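Side-chain contacts in putative SnoaL-like polyketide cyclase (Jannaschia sp., PDB 3KKG), which is of unproven function but, as a SnoaL-like member of the NTF2 clan, probably acts as a polyketide cyclase or related lyase: residues Glu52-Glu55 and Gln56-Phe60; Thr118-Gly122 and Gln123-Met127. All coordinates share one frame; numbering follows the deposited sequence. Where two conformers were deposited one is given.

Contact 1: residues Glu52-Glu55 and Gln56-Phe60; sequences EGIE and QAIAF
Gly53 O accepts a hydrogen bond from Ala57 N at 2.9 Å, the first rung of the first turn of helix 54-67, with Gly53 at the N-cap. Two more i to i+4 bonds follow, Ile58 N to Ile54 O and Ala59 N to Glu55 O, so 52-55 winds straight into 56-60. Gly53 sits at phi 103°, psi 139°, where a CB would jam against the preceding carbonyl and run into Gln56 OE1; the amide oxygen instead lies 3.3 Å from Gly53 CA. Gln56 folds back over the start of the helix: CG is anti to its own carbonyl carbon and the chain bends at chi2 (87°), which lays CD 3.4 Å from Glu52 O. A water then joins the amide to the helix end, accepting from Glu55 N and donating to Gln56 OE1, so a backbone N-H of the first turn gains a partner through it. Ile58 lies against Trp29 and Trp33 of helix 29-36, while Ile54 and Ala57 rest on Phe41, placing this turn between that helix and strand 41-45 of the NTF2-like fold. Glu55 runs beside Ile58, and its carboxylate forms a salt bridge with Arg34; Glu52, turned away from the helix, pairs with Arg42. Ile54 and Ile58 cross at a slant, the CG1 of each against the CD1 of the other: in the conformer given, Ile54 CG1 lies 4.0 Å from Ile58 CD1. Ile58 CG1 also sits 3.2 Å from Ile54 O.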
ATOM      1  N   GLU A  52       3.802  16.073 -10.552  1.00 18.58           N
ATOM      2  CA  GLU A  52       3.741  17.315  -9.796  1.00 19.53           C
ATOM      3  C   GLU A  52       2.758  18.283 -10.457  1.00 19.13           C
ATOM      4  O   GLU A  52       2.883  18.609 -11.648  1.00 20.19           O
ATOM      5  CB  GLU A  52       5.090  18.000  -9.766  1.00 23.40           C
ATOM      6  CG  GLU A  52       6.238  17.139  -9.370  1.00 29.52           C
ATOM      7  CD  GLU A  52       6.532  17.155  -7.903  1.00 36.81           C
ATOM      8  OE1 GLU A  52       5.945  17.974  -7.137  1.00 43.09           O
ATOM      9  OE2 GLU A  52       7.399  16.346  -7.523  1.00 40.73           O
ATOM     10  N   GLY A  53       1.854  18.820  -9.653  1.00 18.72           N
ATOM     11  CA  GLY A  53       0.857  19.759 -10.148  1.00 19.85           C
ATOM     12  C   GLY A  53      -0.498  19.126 -10.322  1.00 18.74           C
ATOM     13  O   GLY A  53      -0.611  18.024 -10.802  1.00 18.76           O
ATOM     14  N   ILE A  54      -1.549  19.850  -9.955  0.50 17.94           N
ATOM     15  CA  ILE A  54      -2.893  19.286  -9.977  0.50 18.07           C
ATOM     16  C   ILE A  54      -3.377  18.898 -11.387  0.50 19.07           C
ATOM     17  O   ILE A  54      -3.951  17.825 -11.572  0.50 18.35           O
ATOM     18  CB  ILE A  54      -3.912  20.237  -9.263  0.50 19.52           C
ATOM     19  CG1 ILE A  54      -5.285  19.561  -9.137  0.50 20.23           C
ATOM     20  CG2 ILE A  54      -3.987  21.605  -9.951  0.50 17.82           C
ATOM     21  CD1 ILE A  54      -5.275  18.201  -8.428  0.50 18.61           C
ATOM     22  N   GLU A  55      -3.135  19.740 -12.392  1.00 18.43           N
ATOM     23  CA  GLU A  55      -3.593  19.389 -13.732  1.00 19.44           C
ATOM     24  C   GLU A  55      -2.850  18.177 -14.286  1.00 17.93           C
ATOM     25  O   GLU A  55      -3.456  17.312 -14.944  1.00 19.28           O
ATOM     26  CB  GLU A  55      -3.454  20.554 -14.682  1.00 19.84           C
ATOM     27  CG  GLU A  55      -4.371  21.710 -14.342  1.00 21.37           C
ATOM     28  CD  GLU A  55      -5.813  21.297 -14.229  1.00 20.52           C
ATOM     29  OE1 GLU A  55      -6.269  20.498 -15.065  1.00 26.37           O
ATOM     30  OE2 GLU A  55      -6.494  21.767 -13.291  1.00 26.88           O
ATOM     31  N   GLN A  56      -1.552  18.111 -13.988  1.00 19.33           N
ATOM     32  CA  GLN A  56      -0.716  16.957 -14.383  1.00 18.58           C
ATOM     33  C   GLN A  56      -1.199  15.691 -13.702  1.00 17.94           C
ATOM     34  O   GLN A  56      -1.313  14.620 -14.328  1.00 19.25           O
ATOM     35  CB  GLN A  56       0.739  17.227 -14.036  1.00 19.86           C
ATOM     36  CG  GLN A  56       1.383  18.359 -14.867  1.00 23.02           C
ATOM     37  CD  GLN A  56       1.186  19.772 -14.295  1.00 20.86           C
ATOM     38  OE1 GLN A  56       0.382  20.004 -13.401  1.00 21.58           O
ATOM     39  NE2 GLN A  56       1.908  20.740 -14.868  1.00 23.16           N
ATOM     40  N   ALA A  57      -1.496  15.814 -12.415  1.00 18.02           N
ATOM     41  CA  ALA A  57      -1.980  14.662 -11.675  1.00 17.25           C
ATOM     42  C   ALA A  57      -3.367  14.205 -12.141  1.00 16.84           C
ATOM     43  O   ALA A  57      -3.667  13.008 -12.230  1.00 18.38           O
ATOM     44  CB  ALA A  57      -2.012  14.984 -10.190  1.00 18.19           C
ATOM     45  N   ILE A  58      -4.238  15.153 -12.428  1.00 18.77           N
ATOM     46  CA  ILE A  58      -5.509  14.842 -13.038  1.00 18.61           C
ATOM     47  C   ILE A  58      -5.368  14.124 -14.382  1.00 18.58           C
ATOM     48  O   ILE A  58      -6.055  13.150 -14.644  1.00 18.61           O
ATOM     49  CB  ILE A  58      -6.367  16.149 -13.204  1.00 18.51           C
ATOM     50  CG1 ILE A  58      -6.929  16.596 -11.852  1.00 17.52           C
ATOM     51  CG2 ILE A  58      -7.526  15.983 -14.234  1.00 20.99           C
ATOM     52  CD1 ILE A  58      -7.620  17.959 -11.934  1.00 18.35           C
ATOM     53  N   ALA A  59      -4.481  14.625 -15.233  1.00 17.89           N
ATOM     54  CA  ALA A  59      -4.223  13.993 -16.524  1.00 18.57           C
ATOM     55  C   ALA A  59      -3.776  12.540 -16.377  1.00 19.83           C
ATOM     56  O   ALA A  59      -4.212  11.674 -17.125  1.00 20.19           O
ATOM     57  CB  ALA A  59      -3.183  14.804 -17.296  1.00 19.61           C
ATOM     58  N   PHE A  60      -2.913  12.290 -15.403  1.00 19.08           N
ATOM     59  CA  PHE A  60      -2.411  10.949 -15.140  1.00 18.64           C
ATOM     60  C   PHE A  60      -3.574  10.053 -14.693  1.00 18.49           C
ATOM     61  O   PHE A  60      -3.712   8.885 -15.120  1.00 19.20           O
ATOM     62  CB  PHE A  60      -1.306  11.002 -14.084  1.00 20.06           C
ATOM     63  CG  PHE A  60      -0.732   9.667 -13.739  1.00 21.76           C
ATOM     64  CD1 PHE A  60       0.266   9.117 -14.501  1.00 25.43           C
ATOM     65  CD2 PHE A  60      -1.223   8.941 -12.675  1.00 20.06           C
ATOM     66  CE1 PHE A  60       0.785   7.867 -14.179  1.00 30.19           C
ATOM     67  CE2 PHE A  60      -0.696   7.668 -12.356  1.00 24.02           C
ATOM     68  CZ  PHE A  60       0.288   7.144 -13.098  1.00 27.91           C
TER
HETATM   69  O   HOH W   1      -1.118  22.074 -12.549  1.00 31.95           O

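Contact 2: residues Thr118-Gly122 and Gln123-Met127; sequences TLADG and QVIEM
Thr118 and Glu126 open an antiparallel beta hairpin whose strand segments run at 138° to each other and are joined by a type I' turn from Ala120 to Gln123. Ala120 and Gln123 exchange two backbone hydrogen bonds next to the turn, and Asp121 and Gly122, both at positive phi, fill its two central positions. Further along is a classic beta bulge: Ile125 and Glu126 both face Thr118, whose O accepts from Ile125 N at 2.8 Å and, weakly, from Glu126 N at 3.4 Å. With two residues facing one, Ile125 lies beside the opposing strand, where its branches reach Thr118 and Ala120. Its CG1 stands between backbone N and carbonyl carbon (chi1 67°), 4.0 Å from Thr118 CG2, while CG2 turns to Ala120 CB at 3.9 Å. An alanine in place of Ile125 would remove both branches and is likely to leave the Thr118 methyl and Ala120 CB without their apolar cover. Beside this patch, a water bridges Thr118 OG1 and Glu126 OE2, 3.0 and 2.7 Å from them. Glu126 also forms salt bridges, OE2 with Arg128 and OE1 with Arg42. On the other face Leu119 CD2 meets Val124 CG2 at 4.0 Å. Around the hairpin, Leu119 packs on Asn11 and Val15 of helix 6-16, Val124 reaches Phe41 and Met37, and strand 41-45 lies alongside 123-131 in the sheet.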
ATOM      1  N   THR A 118      -1.845  12.895   2.306  1.00 17.04           N
ATOM      2  CA  THR A 118      -1.375  13.917   3.242  1.00 18.00           C
ATOM      3  C   THR A 118      -2.148  15.189   2.952  1.00 18.23           C
ATOM      4  O   THR A 118      -2.345  15.568   1.778  1.00 18.67           O
ATOM      5  CB  THR A 118       0.115  14.176   3.054  1.00 20.82           C
ATOM      6  OG1 THR A 118       0.804  12.920   3.139  1.00 21.62           O
ATOM      7  CG2 THR A 118       0.677  15.093   4.141  1.00 21.27           C
ATOM      8  N   LEU A 119      -2.627  15.814   4.029  1.00 17.29           N
ATOM      9  CA  LEU A 119      -3.347  17.062   3.910  1.00 18.10           C
ATOM     10  C   LEU A 119      -2.589  18.193   4.624  1.00 20.65           C
ATOM     11  O   LEU A 119      -1.725  17.946   5.461  1.00 19.02           O
ATOM     12  CB  LEU A 119      -4.765  16.926   4.489  1.00 18.52           C
ATOM     13  CG  LEU A 119      -5.733  15.919   3.849  1.00 18.80           C
ATOM     14  CD1 LEU A 119      -5.669  14.550   4.536  1.00 18.92           C
ATOM     15  CD2 LEU A 119      -7.185  16.484   3.751  1.00 19.76           C
ATOM     16  N   ALA A 120      -2.907  19.424   4.248  1.00 18.93           N
ATOM     17  CA  ALA A 120      -2.444  20.609   4.962  1.00 18.58           C
ATOM     18  C   ALA A 120      -3.575  21.621   4.926  1.00 19.30           C
ATOM     19  O   ALA A 120      -4.090  21.911   3.844  1.00 19.96           O
ATOM     20  CB  ALA A 120      -1.194  21.205   4.300  1.00 20.09           C
ATOM     21  N   ASP A 121      -3.960  22.119   6.101  1.00 20.87           N
ATOM     22  CA  ASP A 121      -5.007  23.127   6.209  1.00 20.99           C
ATOM     23  C   ASP A 121      -6.245  22.755   5.410  1.00 18.56           C
ATOM     24  O   ASP A 121      -6.827  23.570   4.687  1.00 21.05           O
ATOM     25  CB  ASP A 121      -4.430  24.495   5.810  1.00 22.74           C
ATOM     26  CG  ASP A 121      -3.282  24.914   6.717  1.00 28.11           C
ATOM     27  OD1 ASP A 121      -3.357  24.685   7.946  1.00 31.39           O
ATOM     28  OD2 ASP A 121      -2.279  25.445   6.199  1.00 38.33           O
ATOM     29  N   GLY A 122      -6.624  21.476   5.509  1.00 20.08           N
ATOM     30  CA  GLY A 122      -7.874  21.005   4.918  1.00 20.40           C
ATOM     31  C   GLY A 122      -7.859  20.594   3.446  1.00 20.42           C
ATOM     32  O   GLY A 122      -8.886  20.194   2.928  1.00 21.98           O
ATOM     33  N   GLN A 123      -6.708  20.744   2.782  0.50 18.55           N
ATOM     34  CA  GLN A 123      -6.566  20.437   1.364  0.50 19.55           C
ATOM     35  C   GLN A 123      -5.592  19.263   1.226  0.50 18.73           C
ATOM     36  O   GLN A 123      -4.676  19.107   2.039  0.50 18.05           O
ATOM     37  CB  GLN A 123      -6.017  21.654   0.597  0.50 19.68           C
ATOM     38  CG  GLN A 123      -6.727  22.973   0.860  0.50 21.28           C
ATOM     39  CD  GLN A 123      -6.089  24.137   0.100  0.50 20.76           C
ATOM     40  OE1 GLN A 123      -5.319  24.934   0.662  0.50 22.73           O
ATOM     41  NE2 GLN A 123      -6.404  24.236  -1.178  0.50 24.10           N
ATOM     42  N   VAL A 124      -5.796  18.435   0.207  1.00 19.70           N
ATOM     43  CA  VAL A 124      -4.912  17.323  -0.066  1.00 18.77           C
ATOM     44  C   VAL A 124      -3.678  17.809  -0.827  1.00 19.33           C
ATOM     45  O   VAL A 124      -3.787  18.445  -1.909  1.00 19.11           O
ATOM     46  CB  VAL A 124      -5.637  16.234  -0.873  1.00 18.48           C
ATOM     47  CG1 VAL A 124      -4.685  15.106  -1.257  1.00 20.84           C
ATOM     48  CG2 VAL A 124      -6.841  15.682  -0.122  1.00 20.82           C
ATOM     49  N   ILE A 125      -2.510  17.537  -0.266  1.00 18.91           N
ATOM     50  CA  ILE A 125      -1.240  17.940  -0.919  1.00 17.60           C
ATOM     51  C   ILE A 125      -0.437  16.800  -1.570  1.00 17.88           C
ATOM     52  O   ILE A 125       0.468  17.063  -2.392  1.00 19.22           O
ATOM     53  CB  ILE A 125      -0.344  18.725   0.055  1.00 17.21           C
ATOM     54  CG1 ILE A 125       0.163  17.854   1.225  1.00 18.60           C
ATOM     55  CG2 ILE A 125      -1.106  19.944   0.612  1.00 20.00           C
ATOM     56  CD1 ILE A 125       1.222  18.554   2.108  1.00 23.00           C
ATOM     57  N   GLU A 126      -0.722  15.576  -1.167  1.00 17.93           N
ATOM     58  CA  GLU A 126       0.002  14.437  -1.721  1.00 18.02           C
ATOM     59  C   GLU A 126      -0.850  13.182  -1.584  1.00 17.42           C
ATOM     60  O   GLU A 126      -1.611  13.018  -0.604  1.00 19.06           O
ATOM     61  CB  GLU A 126       1.324  14.221  -0.994  1.00 19.29           C
ATOM     62  CG  GLU A 126       2.177  13.111  -1.629  1.00 20.87           C
ATOM     63  CD  GLU A 126       3.570  13.036  -1.062  1.00 23.09           C
ATOM     64  OE1 GLU A 126       4.386  13.902  -1.405  1.00 27.60           O
ATOM     65  OE2 GLU A 126       3.765  12.141  -0.197  1.00 34.85           O
HETATM   66  N   MSE A 127      -0.731  12.318  -2.578  1.00 17.52           N
HETATM   67  CA  MSE A 127      -1.404  11.055  -2.630  1.00 17.43           C
HETATM   68  C   MSE A 127      -0.414   9.997  -3.095  1.00 18.42           C
HETATM   69  O   MSE A 127       0.183  10.186  -4.150  1.00 18.28           O
HETATM   70  CB  MSE A 127      -2.570  11.134  -3.617  1.00 19.86           C
HETATM   71  CG  MSE A 127      -3.381   9.883  -3.757  1.00 18.28           C
HETATM   72 SE   MSE A 127      -4.837  10.172  -4.986  0.75 22.35          SE
HETATM   73  CE  MSE A 127      -3.823  10.171  -6.511  1.00 25.22           C
TER
HETATM   74  O   HOH W   2       0.824  10.984   1.032  1.00 15.28           O
HETATM   75  O   HOH W   3       3.744  12.990   2.378  1.00 31.62           O
HETATM   76  O   HOH W   4      -2.675  23.571   2.243  1.00 33.69           O

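Overall arrangement
Contact 1 starts a helix and contact 2 turns a hairpin; their centres lie 15 Å apart and their nearest atoms about 6 Å, so they do not touch directly. Strand 41-45 links them: Phe41 packs against Ile54 and Ala57 of contact 1 and against Val124 of contact 2, and Arg42 pairs with both Glu52 and Glu126. Each is partly buried, with two buried apolar residues (Ala57 and Ile58; Leu119 and Val124) and more exposed residues, several of them polar, around them. In 52-60 successive i to i+4 bonds stay within one helix, whereas in 118-127 the backbone bonds run between two antiparallel strands, and a bulge shifts the register.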